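Local coordinates for Ras GTPase-activating-like protein IQGAP2 (PDB 4EZA), which probably binds phosphoinositides through this atypical domain with a pseudo C2 fold, a part of a Ras GTPase-activating-like signalling protein, at residues 94-99 and 105-110. Residues are numbered along the deposited sequence; the frame is centred on the assembly and turned at random.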
loop_
_atom_site.group_PDB
_atom_site.type_symbol
_atom_site.label_atom_id
_atom_site.label_comp_id
_atom_site.label_asym_id
_atom_site.label_seq_id
_atom_site.Cartn_x
_atom_site.Cartn_y
_atom_site.Cartn_z
ATOM N N MET A 94 8.559 3.317 -3.007
ATOM C CA MET A 94 8.992 2.025 -2.522
ATOM C C MET A 94 8.152 0.922 -3.123
ATOM O O MET A 94 6.983 1.136 -3.457
ATOM C CB MET A 94 8.911 1.989 -1.000
ATOM C CG MET A 94 7.538 2.164 -0.449
ATOM S SD MET A 94 7.520 2.174 1.343
ATOM C CE MET A 94 8.301 0.696 1.666
ATOM N N LYS A 95 8.749 -0.253 -3.281
ATOM C CA LYS A 95 8.025 -1.442 -3.735
ATOM C C LYS A 95 7.434 -2.132 -2.513
ATOM O O LYS A 95 8.111 -2.940 -1.870
ATOM C CB LYS A 95 8.962 -2.387 -4.496
ATOM C CG LYS A 95 9.460 -1.835 -5.822
ATOM C CD LYS A 95 8.345 -1.630 -6.841
ATOM C CE LYS A 95 7.961 -2.900 -7.583
ATOM N NZ LYS A 95 8.837 -3.255 -8.746
ATOM N N MET A 96 6.199 -1.758 -2.167
ATOM C CA MET A 96 5.500 -2.254 -0.983
ATOM C C MET A 96 5.249 -3.759 -1.103
ATOM O O MET A 96 5.310 -4.496 -0.098
ATOM C CB MET A 96 4.185 -1.481 -0.811
ATOM C CG MET A 96 3.254 -1.947 0.304
ATOM S SD MET A 96 1.801 -0.899 0.435
ATOM C CE MET A 96 0.843 -1.418 -0.972
ATOM N N PHE A 97 5.004 -4.200 -2.330
ATOM C CA PHE A 97 5.039 -5.608 -2.697
ATOM C C PHE A 97 5.953 -5.737 -3.899
ATOM O O PHE A 97 6.332 -4.735 -4.494
ATOM C CB PHE A 97 3.643 -6.143 -3.018
ATOM C CG PHE A 97 2.701 -6.099 -1.849
ATOM C CD1 PHE A 97 2.814 -7.034 -0.817
ATOM C CD2 PHE A 97 1.714 -5.132 -1.762
ATOM C CE1 PHE A 97 1.935 -7.008 0.261
ATOM C CE2 PHE A 97 0.838 -5.089 -0.657
ATOM C CZ PHE A 97 0.955 -6.040 0.343
ATOM N N ASP A 98 6.344 -6.971 -4.235
ATOM C CA ASP A 98 7.307 -7.205 -5.309
ATOM C C ASP A 98 6.962 -6.439 -6.588
ATOM O O ASP A 98 7.848 -5.907 -7.241
ATOM C CB ASP A 98 7.445 -8.707 -5.605
ATOM C CG ASP A 98 8.582 -9.365 -4.820
ATOM O OD1 ASP A 98 9.391 -8.648 -4.181
ATOM O OD2 ASP A 98 8.677 -10.617 -4.861
ATOM N N LYS A 99 5.674 -6.370 -6.911
ATOM C CA LYS A 99 5.208 -5.758 -8.152
ATOM C C LYS A 99 4.481 -4.428 -7.929
ATOM O O LYS A 99 4.007 -3.830 -8.888
ATOM C CB LYS A 99 4.271 -6.720 -8.892
ATOM C CG LYS A 99 4.906 -8.060 -9.357
ATOM C CD LYS A 99 4.054 -8.816 -10.409
ATOM C CE LYS A 99 2.847 -9.589 -9.807
ATOM N NZ LYS A 99 2.276 -10.687 -10.699
ATOM N N ASN A 105 5.226 9.242 1.045
ATOM C CA ASN A 105 4.500 10.296 1.748
ATOM C C ASN A 105 3.012 10.043 1.768
ATOM O O ASN A 105 2.372 10.186 2.811
ATOM C CB ASN A 105 4.814 11.684 1.183
ATOM C CG ASN A 105 6.173 12.205 1.653
ATOM O OD1 ASN A 105 6.875 11.562 2.458
ATOM N ND2 ASN A 105 6.545 13.380 1.165
ATOM N N LEU A 106 2.459 9.667 0.618
ATOM C CA LEU A 106 1.022 9.452 0.541
ATOM C C LEU A 106 0.597 8.157 1.222
ATOM O O LEU A 106 -0.520 8.084 1.741
ATOM C CB LEU A 106 0.534 9.519 -0.906
ATOM C CG LEU A 106 0.768 10.895 -1.532
ATOM C CD1 LEU A 106 0.318 10.817 -2.978
ATOM C CD2 LEU A 106 -0.007 12.002 -0.814
ATOM N N LEU A 107 1.492 7.166 1.252
ATOM C CA LEU A 107 1.241 5.948 2.018
ATOM C C LEU A 107 1.167 6.261 3.514
ATOM O O LEU A 107 0.278 5.772 4.194
ATOM C CB LEU A 107 2.296 4.897 1.720
ATOM C CG LEU A 107 2.100 3.586 2.479
ATOM C CD1 LEU A 107 0.824 2.883 2.060
ATOM C CD2 LEU A 107 3.352 2.758 2.247
ATOM N N ILE A 108 2.083 7.090 4.022
ATOM C CA ILE A 108 2.059 7.471 5.437
ATOM C C ILE A 108 0.702 8.095 5.771
ATOM O O ILE A 108 0.058 7.720 6.772
ATOM C CB ILE A 108 3.221 8.409 5.769
ATOM C CG1 ILE A 108 4.553 7.662 5.689
ATOM C CG2 ILE A 108 3.045 8.987 7.188
ATOM C CD1 ILE A 108 5.753 8.571 5.650
ATOM N N TYR A 109 0.243 9.005 4.914
ATOM C CA TYR A 109 -1.050 9.669 5.130
ATOM C C TYR A 109 -2.205 8.665 5.075
ATOM O O TYR A 109 -3.120 8.721 5.904
ATOM C CB TYR A 109 -1.247 10.796 4.100
ATOM C CG TYR A 109 -2.627 11.461 4.101
ATOM C CD1 TYR A 109 -2.890 12.538 4.943
ATOM C CD2 TYR A 109 -3.663 11.011 3.266
ATOM C CE1 TYR A 109 -4.143 13.161 4.967
ATOM C CE2 TYR A 109 -4.919 11.624 3.290
ATOM C CZ TYR A 109 -5.147 12.696 4.138
ATOM O OH TYR A 109 -6.382 13.319 4.175
ATOM N N LEU A 110 -2.181 7.777 4.085
ATOM C CA LEU A 110 -3.212 6.752 3.957
ATOM C C LEU A 110 -3.319 5.911 5.237
ATOM O O LEU A 110 -4.428 5.619 5.714
ATOM C CB LEU A 110 -2.924 5.860 2.758
ATOM C CG LEU A 110 -4.034 4.890 2.370
ATOM C CD1 LEU A 110 -5.090 5.638 1.624
ATOM C CD2 LEU A 110 -3.488 3.773 1.528
#
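L107 points the fork of its side chain from the helix at two methionine sulfurs, one for each of its methyls. CD1 lies 4.2 Å from SD of M96, and CD2 lies 4.3 Å from SD of M94, both at van der Waals distance. The CA atoms of M96 and L107 are 9.7 Å apart, a gap bridged by side chains alone. M96 reaches over with an extended chain, CG anti to the backbone N (chi1 175°) and SD anti to CA, before CE turns away from L107 (chi3 75°), so SD makes the approach. M94 leaves its backbone differently, with CG between N and C (chi1 62°), and straightens only from CA to SD; its CE lies farther from L107 than SD does. Both methionines leave the edge strand 93-97 of the three-stranded antiparallel sheet, and the chain turns a corner at M96, where M96 and F97 form a classic beta bulge. Within the pseudo C2 domain, helix 104-112 follows strand 100-103 directly and sets L107 against these methionines. V102 touches all three side chains. L78 and V76 of strand 71-79 touch L107 and M96 respectively, while L83 and M86 of helix 80-88 pack against M94.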